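Local coordinates for RagB/SusD domain protein (Flavobacterium johnsoniae, PDB 5J5U), which binds chitin and, as a SusD homologue of a chitin-utilization locus, probably captures chitin chains at the outer membrane, at residues 263-268 with 405-409. Residue numbers count along the deposited sequence, not the author numbering.
Sequences LLIDYL and TQLWI
Two alpha-helical segments, 263-268 and 405-409 (phi/psi near -60/-45), cross at -115° with a closest axial approach of 11.9 Å; CA atoms lie 7.8 Å apart for Leu264 and Ile409, 9.2 Å for Tyr267 and Thr405. Trp408 (chi1 t, chi2 70°) is the main bump: its six-membered ring reaches across to the hollow between Leu263 and Leu264, with CH2 3.8 Å from Leu263 CD2 and 3.6 Å from both CA and CB of Leu264. Ile409 CD1 fills the next hollow, 3.7 Å from Tyr267 CD2 and 3.7 Å from Leu268 CD2, while its CG1 lies 4.0 Å from Leu264 CD1. Tyr267 (chi1 t) reaches back, offering a ring face to Thr405 CG2 in a CH-pi contact, 3.7 Å from the ring centroid. This apolar interdigitation, without cross-segment hydrogen bonds, joins helix 262-270 to the sequence-distant helix 399-410 within the SusD-like fold. Indole NE1 donates a hydrogen bond to Val46 O, and Gln406 OE1 accepts one from Arg275; Leu268 rests on helix 276-279, and helices 337-349 and 357-371 pack against Gln406.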
loop_
_atom_site.group_PDB
_atom_site.type_symbol
_atom_site.label_atom_id
_atom_site.label_comp_id
_atom_site.label_asym_id
_atom_site.label_seq_id
_atom_site.Cartn_x
_atom_site.Cartn_y
_atom_site.Cartn_z
ATOM N N LEU A 263 1.571 12.190 -14.017
ATOM C CA LEU A 263 0.852 10.991 -14.444
ATOM C C LEU A 263 -0.528 10.879 -13.745
ATOM O O LEU A 263 -1.571 10.668 -14.396
ATOM C CB LEU A 263 1.708 9.753 -14.171
ATOM C CG LEU A 263 1.158 8.398 -14.627
ATOM C CD1 LEU A 263 1.090 8.292 -16.158
ATOM C CD2 LEU A 263 1.986 7.260 -14.017
ATOM N N LEU A 264 -0.536 11.026 -12.425
ATOM C CA LEU A 264 -1.777 10.926 -11.682
ATOM C C LEU A 264 -2.713 12.094 -12.000
ATOM O O LEU A 264 -3.870 11.885 -12.324
ATOM C CB LEU A 264 -1.504 10.870 -10.178
ATOM C CG LEU A 264 -2.692 10.789 -9.213
ATOM C CD1 LEU A 264 -3.479 9.538 -9.498
ATOM C CD2 LEU A 264 -2.193 10.767 -7.785
ATOM N N ILE A 265 -2.207 13.316 -11.936
ATOM C CA ILE A 265 -3.052 14.479 -12.171
ATOM C C ILE A 265 -3.642 14.445 -13.576
ATOM O O ILE A 265 -4.840 14.609 -13.730
ATOM C CB ILE A 265 -2.296 15.793 -11.971
ATOM C CG1 ILE A 265 -1.850 15.920 -10.509
ATOM C CG2 ILE A 265 -3.189 16.984 -12.386
ATOM C CD1 ILE A 265 -2.983 15.868 -9.490
ATOM N N ASP A 266 -2.807 14.233 -14.591
ATOM C CA ASP A 266 -3.323 14.094 -15.943
ATOM C C ASP A 266 -4.376 12.992 -16.027
ATOM O O ASP A 266 -5.371 13.156 -16.716
ATOM C CB ASP A 266 -2.218 13.780 -16.961
ATOM C CG ASP A 266 -1.290 14.947 -17.217
ATOM O OD1 ASP A 266 -1.528 16.064 -16.712
ATOM O OD2 ASP A 266 -0.331 14.746 -17.979
ATOM N N TYR A 267 -4.175 11.862 -15.348
ATOM C CA TYR A 267 -5.188 10.818 -15.463
ATOM C C TYR A 267 -6.517 11.264 -14.852
ATOM O O TYR A 267 -7.576 11.032 -15.438
ATOM C CB TYR A 267 -4.751 9.513 -14.806
ATOM C CG TYR A 267 -5.732 8.388 -15.059
ATOM C CD1 TYR A 267 -5.667 7.649 -16.224
ATOM C CD2 TYR A 267 -6.732 8.080 -14.145
ATOM C CE1 TYR A 267 -6.560 6.634 -16.476
ATOM C CE2 TYR A 267 -7.638 7.060 -14.389
ATOM C CZ TYR A 267 -7.545 6.339 -15.564
ATOM O OH TYR A 267 -8.431 5.312 -15.844
ATOM N N LEU A 268 -6.464 11.880 -13.675
ATOM C CA LEU A 268 -7.674 12.293 -12.978
ATOM C C LEU A 268 -8.399 13.424 -13.725
ATOM O O LEU A 268 -9.629 13.449 -13.816
ATOM C CB LEU A 268 -7.336 12.730 -11.551
ATOM C CG LEU A 268 -6.773 11.666 -10.606
ATOM C CD1 LEU A 268 -6.332 12.310 -9.307
ATOM C CD2 LEU A 268 -7.797 10.551 -10.320
ATOM N N THR A 405 -4.894 0.608 -12.944
ATOM C CA THR A 405 -4.887 2.061 -12.797
ATOM C C THR A 405 -5.783 2.509 -11.638
ATOM O O THR A 405 -5.396 3.367 -10.799
ATOM C CB THR A 405 -5.334 2.739 -14.106
ATOM O OG1 THR A 405 -4.594 2.188 -15.202
ATOM C CG2 THR A 405 -5.111 4.248 -14.050
ATOM N N GLN A 406 -6.970 1.912 -11.562
ATOM C CA GLN A 406 -7.873 2.241 -10.467
ATOM C C GLN A 406 -7.274 1.845 -9.103
ATOM O O GLN A 406 -7.354 2.607 -8.144
ATOM C CB GLN A 406 -9.244 1.577 -10.668
ATOM C CG GLN A 406 -10.071 2.218 -11.757
ATOM C CD GLN A 406 -10.312 3.699 -11.521
ATOM O OE1 GLN A 406 -10.374 4.166 -10.379
ATOM N NE2 GLN A 406 -10.426 4.452 -12.605
ATOM N N LEU A 407 -6.690 0.653 -9.008
ATOM C CA LEU A 407 -6.048 0.240 -7.755
ATOM C C LEU A 407 -4.900 1.187 -7.378
ATOM O O LEU A 407 -4.711 1.542 -6.225
ATOM C CB LEU A 407 -5.520 -1.199 -7.867
ATOM C CG LEU A 407 -6.537 -2.326 -7.671
ATOM C CD1 LEU A 407 -6.027 -3.612 -8.302
ATOM C CD2 LEU A 407 -6.840 -2.534 -6.201
ATOM N N TRP A 408 -4.148 1.590 -8.388
ATOM C CA TRP A 408 -3.047 2.522 -8.233
ATOM C C TRP A 408 -3.564 3.841 -7.655
ATOM O O TRP A 408 -2.877 4.499 -6.856
ATOM C CB TRP A 408 -2.348 2.712 -9.592
ATOM C CG TRP A 408 -1.301 3.757 -9.621
ATOM C CD1 TRP A 408 -0.080 3.708 -9.012
ATOM C CD2 TRP A 408 -1.355 5.008 -10.315
ATOM N NE1 TRP A 408 0.623 4.860 -9.269
ATOM C CE2 TRP A 408 -0.135 5.672 -10.073
ATOM C CE3 TRP A 408 -2.312 5.628 -11.128
ATOM C CZ2 TRP A 408 0.149 6.928 -10.607
ATOM C CZ3 TRP A 408 -2.029 6.871 -11.657
ATOM C CH2 TRP A 408 -0.806 7.505 -11.406
ATOM N N ILE A 409 -4.796 4.204 -8.018
ATOM C CA ILE A 409 -5.401 5.405 -7.444
ATOM C C ILE A 409 -5.892 5.123 -6.027
ATOM O O ILE A 409 -5.684 5.913 -5.110
ATOM C CB ILE A 409 -6.551 5.939 -8.326
ATOM C CG1 ILE A 409 -5.974 6.421 -9.665
ATOM C CG2 ILE A 409 -7.265 7.093 -7.633
ATOM C CD1 ILE A 409 -6.993 6.941 -10.647
#